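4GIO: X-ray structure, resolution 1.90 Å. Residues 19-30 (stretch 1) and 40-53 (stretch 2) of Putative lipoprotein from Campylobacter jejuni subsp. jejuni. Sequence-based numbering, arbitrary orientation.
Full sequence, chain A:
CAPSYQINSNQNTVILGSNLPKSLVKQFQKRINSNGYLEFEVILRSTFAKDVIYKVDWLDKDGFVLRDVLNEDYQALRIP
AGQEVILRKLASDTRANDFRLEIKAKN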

# COMPACT_ATOMS: atom_id res chain seq x y z
N ASN A 19 -0.95 3.98 16.36
CA ASN A 19 -1.04 5.42 16.40
C ASN A 19 -1.68 6.03 15.16
O ASN A 19 -1.67 7.23 15.03
CB ASN A 19 0.32 6.03 16.67
CG ASN A 19 0.87 5.63 18.01
OD1 ASN A 19 0.21 5.76 19.01
ND2 ASN A 19 2.10 5.16 18.03
N LEU A 20 -2.29 5.23 14.28
CA LEU A 20 -3.04 5.82 13.18
C LEU A 20 -4.56 5.60 13.37
O LEU A 20 -4.96 4.55 13.85
CB LEU A 20 -2.59 5.13 11.87
CG LEU A 20 -1.11 5.37 11.56
CD1 LEU A 20 -0.75 4.70 10.22
CD2 LEU A 20 -0.85 6.85 11.50
N PRO A 21 -5.40 6.52 12.91
CA PRO A 21 -6.83 6.28 12.99
C PRO A 21 -7.27 5.13 12.07
O PRO A 21 -6.67 4.85 10.99
CB PRO A 21 -7.40 7.61 12.51
CG PRO A 21 -6.41 8.13 11.63
CD PRO A 21 -5.12 7.80 12.26
N LYS A 22 -8.31 4.44 12.52
CA LYS A 22 -8.79 3.25 11.82
C LYS A 22 -9.34 3.65 10.50
O LYS A 22 -9.34 2.83 9.59
CB LYS A 22 -9.92 2.53 12.60
CG LYS A 22 -9.44 1.40 13.51
CD LYS A 22 -8.44 1.92 14.55
CE LYS A 22 -9.05 2.44 15.85
NZ LYS A 22 -8.07 3.38 16.64
N SER A 23 -9.83 4.88 10.40
CA SER A 23 -10.51 5.33 9.20
C SER A 23 -9.55 5.94 8.18
O SER A 23 -9.99 6.53 7.22
CB SER A 23 -11.66 6.31 9.51
OG SER A 23 -11.13 7.62 9.84
N LEU A 24 -8.24 5.83 8.42
CA LEU A 24 -7.23 6.38 7.46
C LEU A 24 -7.42 5.89 6.05
O LEU A 24 -7.39 6.66 5.10
CB LEU A 24 -5.80 6.04 7.88
CG LEU A 24 -4.72 6.78 7.03
CD1 LEU A 24 -4.75 8.29 7.27
CD2 LEU A 24 -3.38 6.21 7.45
N VAL A 25 -7.62 4.58 5.91
CA VAL A 25 -7.80 3.99 4.57
C VAL A 25 -9.26 4.10 4.12
O VAL A 25 -10.13 3.53 4.75
CB VAL A 25 -7.37 2.50 4.57
CG1 VAL A 25 -7.63 1.89 3.20
CG2 VAL A 25 -5.89 2.37 4.95
N LYS A 26 -9.50 4.83 3.05
CA LYS A 26 -10.84 5.04 2.47
C LYS A 26 -11.30 3.84 1.64
O LYS A 26 -12.43 3.36 1.79
CB LYS A 26 -10.81 6.30 1.61
CG LYS A 26 -10.92 7.63 2.41
CD LYS A 26 -10.57 7.50 3.93
CE LYS A 26 -11.85 7.50 4.76
NZ LYS A 26 -11.66 8.17 6.05
N GLN A 27 -10.41 3.35 0.79
CA GLN A 27 -10.68 2.15 0.03
C GLN A 27 -9.37 1.74 -0.64
O GLN A 27 -8.40 2.50 -0.69
CB GLN A 27 -11.74 2.40 -1.05
CG GLN A 27 -11.35 3.52 -2.00
CD GLN A 27 -12.21 3.60 -3.24
OE1 GLN A 27 -13.15 4.40 -3.31
NE2 GLN A 27 -11.86 2.80 -4.27
N PHE A 28 -9.37 0.52 -1.17
CA PHE A 28 -8.29 0.13 -2.06
C PHE A 28 -8.78 -0.76 -3.19
O PHE A 28 -9.84 -1.34 -3.14
CB PHE A 28 -7.15 -0.50 -1.27
CG PHE A 28 -7.49 -1.78 -0.64
CD1 PHE A 28 -7.36 -2.97 -1.34
CD2 PHE A 28 -7.95 -1.81 0.67
CE1 PHE A 28 -7.66 -4.15 -0.73
CE2 PHE A 28 -8.23 -3.00 1.28
CZ PHE A 28 -8.10 -4.19 0.56
N GLN A 29 -8.00 -0.84 -4.23
CA GLN A 29 -8.35 -1.76 -5.31
C GLN A 29 -7.08 -2.17 -6.04
O GLN A 29 -6.02 -1.56 -5.86
CB GLN A 29 -9.32 -1.07 -6.25
CG GLN A 29 -8.72 0.16 -6.87
CD GLN A 29 -9.75 1.01 -7.52
OE1 GLN A 29 -10.94 0.73 -7.43
NE2 GLN A 29 -9.32 2.08 -8.17
N LYS A 30 -7.18 -3.18 -6.85
CA LYS A 30 -6.05 -3.61 -7.65
C LYS A 30 -6.50 -4.06 -9.03
O LYS A 30 -7.69 -4.42 -9.22
CB LYS A 30 -5.25 -4.70 -6.89
CG LYS A 30 -5.99 -6.01 -6.64
CD LYS A 30 -5.28 -6.81 -5.49
CE LYS A 30 -5.79 -8.25 -5.43
NZ LYS A 30 -7.24 -8.21 -5.19
N PHE A 40 -1.80 -1.48 -7.62
CA PHE A 40 -2.84 -1.22 -6.62
C PHE A 40 -2.91 0.25 -6.33
O PHE A 40 -1.92 0.99 -6.55
CB PHE A 40 -2.70 -2.10 -5.35
CG PHE A 40 -1.52 -1.77 -4.47
CD1 PHE A 40 -1.56 -0.67 -3.59
CD2 PHE A 40 -0.35 -2.56 -4.52
CE1 PHE A 40 -0.48 -0.38 -2.76
CE2 PHE A 40 0.79 -2.30 -3.66
CZ PHE A 40 0.70 -1.19 -2.76
N GLU A 41 -4.08 0.69 -5.82
CA GLU A 41 -4.29 2.11 -5.42
C GLU A 41 -4.94 2.11 -4.08
O GLU A 41 -5.92 1.38 -3.88
CB GLU A 41 -5.24 2.84 -6.36
CG GLU A 41 -4.57 3.31 -7.63
CD GLU A 41 -5.56 3.97 -8.67
OE1 GLU A 41 -5.12 4.18 -9.85
OE2 GLU A 41 -6.74 4.27 -8.30
N VAL A 42 -4.37 2.85 -3.14
CA VAL A 42 -4.96 2.91 -1.80
C VAL A 42 -5.27 4.41 -1.62
O VAL A 42 -4.42 5.25 -1.88
CB VAL A 42 -4.01 2.39 -0.74
CG1 VAL A 42 -4.59 2.55 0.73
CG2 VAL A 42 -3.64 0.88 -1.01
N ILE A 43 -6.49 4.73 -1.19
CA ILE A 43 -6.84 6.13 -0.98
C ILE A 43 -6.80 6.35 0.54
O ILE A 43 -7.40 5.58 1.31
CB ILE A 43 -8.22 6.47 -1.55
CG1 ILE A 43 -8.20 6.25 -3.06
CG2 ILE A 43 -8.58 7.99 -1.21
CD1 ILE A 43 -9.55 6.33 -3.71
N LEU A 44 -6.09 7.40 0.95
CA LEU A 44 -5.90 7.75 2.35
C LEU A 44 -6.51 9.14 2.60
O LEU A 44 -6.51 9.97 1.69
CB LEU A 44 -4.41 7.78 2.70
CG LEU A 44 -3.65 6.45 2.39
CD1 LEU A 44 -2.19 6.61 2.54
CD2 LEU A 44 -4.12 5.26 3.27
N ARG A 45 -7.07 9.35 3.79
CA ARG A 45 -7.39 10.73 4.24
C ARG A 45 -7.49 10.90 5.75
O ARG A 45 -7.93 10.00 6.49
CB ARG A 45 -8.60 11.42 3.58
CG ARG A 45 -9.67 10.57 3.06
CD ARG A 45 -11.02 11.41 2.95
NE ARG A 45 -11.34 12.00 1.65
CZ ARG A 45 -11.17 13.30 1.38
NH1 ARG A 45 -11.50 13.77 0.21
NH2 ARG A 45 -10.67 14.10 2.30
N SER A 46 -7.11 12.10 6.16
CA SER A 46 -6.94 12.38 7.56
C SER A 46 -7.38 13.80 7.81
O SER A 46 -7.13 14.68 6.99
CB SER A 46 -5.45 12.28 7.89
OG SER A 46 -5.28 12.58 9.26
N THR A 47 -8.03 14.02 8.95
CA THR A 47 -8.41 15.38 9.27
C THR A 47 -7.21 16.30 9.44
O THR A 47 -7.20 17.43 8.95
CB THR A 47 -9.20 15.46 10.57
OG1 THR A 47 -9.98 14.25 10.76
CG2 THR A 47 -10.05 16.75 10.49
N PHE A 48 -6.18 15.79 10.09
CA PHE A 48 -4.94 16.50 10.38
C PHE A 48 -3.83 15.95 9.54
O PHE A 48 -3.78 14.75 9.24
CB PHE A 48 -4.56 16.24 11.84
CG PHE A 48 -5.63 16.61 12.80
CD1 PHE A 48 -6.22 17.90 12.72
CD2 PHE A 48 -6.01 15.74 13.82
CE1 PHE A 48 -7.20 18.31 13.62
CE2 PHE A 48 -6.99 16.13 14.73
CZ PHE A 48 -7.59 17.41 14.62
N ALA A 49 -2.91 16.82 9.20
CA ALA A 49 -1.75 16.44 8.42
C ALA A 49 -0.95 15.36 9.19
O ALA A 49 -0.77 15.44 10.39
CB ALA A 49 -0.90 17.67 8.17
N LYS A 50 -0.53 14.31 8.50
CA LYS A 50 0.22 13.24 9.18
C LYS A 50 1.39 12.83 8.30
O LYS A 50 1.22 12.75 7.08
CB LYS A 50 -0.66 12.00 9.25
CG LYS A 50 -1.20 11.67 10.60
CD LYS A 50 -2.68 11.89 10.55
CE LYS A 50 -3.45 11.02 11.51
NZ LYS A 50 -3.19 11.48 12.90
N ASP A 51 2.52 12.51 8.92
CA ASP A 51 3.60 11.91 8.19
C ASP A 51 3.53 10.42 8.56
O ASP A 51 3.48 10.05 9.73
CB ASP A 51 4.98 12.49 8.54
CG ASP A 51 5.21 13.89 7.93
OD1 ASP A 51 4.87 14.14 6.74
OD2 ASP A 51 5.66 14.76 8.69
N VAL A 52 3.50 9.59 7.53
CA VAL A 52 3.53 8.17 7.74
C VAL A 52 4.63 7.47 6.98
O VAL A 52 5.25 8.04 6.06
CB VAL A 52 2.17 7.53 7.36
CG1 VAL A 52 1.10 8.24 8.14
CG2 VAL A 52 1.94 7.62 5.85
N ILE A 53 4.88 6.22 7.39
CA ILE A 53 5.91 5.42 6.73
C ILE A 53 5.24 4.14 6.28
O ILE A 53 4.59 3.50 7.08
CB ILE A 53 7.12 5.14 7.67
CG1 ILE A 53 8.00 6.40 7.79
CG2 ILE A 53 7.93 3.92 7.15
CD1 ILE A 53 8.87 6.38 9.06
O HOH W 1 -1.35 9.62 14.57
O HOH W 2 -8.62 9.52 8.97

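The antiparallel pairing of these two stretches slips by one residue partway along. At one end Val25 lies across from Leu44, and at the other Phe28 faces Val42, so three steps along one strand match two along its partner. The extra residue is accommodated at Lys26 and Gln27, both of which address Ile43: Lys26 N donates to Ile43 O at 2.8 Å, while Ile43 N donates to Gln27 O at 3.0 Å. In a regular ladder a single residue would supply both groups. Lys26 carries the irregularity in its backbone, with phi/psi of -79/-46 amid otherwise extended neighbours, and its CA-to-CB bond points toward the other stretch. The principle is a general one: a strand can absorb an additional residue and keep its ladder of hydrogen bonds going on both sides, provided that the distortion stays local.

Beyond the irregularity, order returns. Gln29 and Glu41 form a reciprocal pair, with Gln29 N to Glu41 O at 3.1 Å and Glu41 N to Gln29 O at 3.0 Å. At the other end, Arg45 N reaches Leu24 O at 3.0 Å, Leu24 being the last residue of a type I turn that starts at Pro21 and directly precedes the strand. The same carbonyl oxygen, Leu24 O, also receives a CA-H...O contact from Leu44 CA at 3.3 Å.

In the paired positions side chains sort by face. On one, Val25 meets two partners, its CG1 lying 4.0 Å from Val42 CG1 and its CG2 3.8 Å from Leu44 CD2; Phe28 CB continues the apolar contact, 3.8 Å from Val42 CG2, while its ring leads away. On the other, the aliphatic part of Gln27 lies against Ile43, Gln27 CG to Ile43 CD1 at 3.7 Å, and Gln29 NE2 makes a weak hydrogen bond to Glu41 OE2 at 3.4 Å, a modest supplement to the paired backbone bonds of the same two residues. Before the strand begins, Leu24 CG makes an apolar contact with Leu44 CD2 at 4.1 Å.

Lys26 shows how a long side chain can serve two chemistries. Its CG comes within 3.3 Å of Arg45 CG, a tight approach for two methylenes, whereas its ammonium turns back within its own stretch, NZ donating to Ser23 O at 2.6 Å.

Before the strand, contact becomes looser and partly solvent-mediated. Leu20 CD2 meets Val52 CG1 at 4.1 Å, and Pro21 CD rests 3.7 Å from Lys50 CE. One water links the stretches by accepting from Lys50 NZ at 3.1 Å and donating to Asn19 O at 2.5 Å; another donates to Arg45 O at 2.6 Å and hydrogen-bonds Ser23 OG at 3.3 Å.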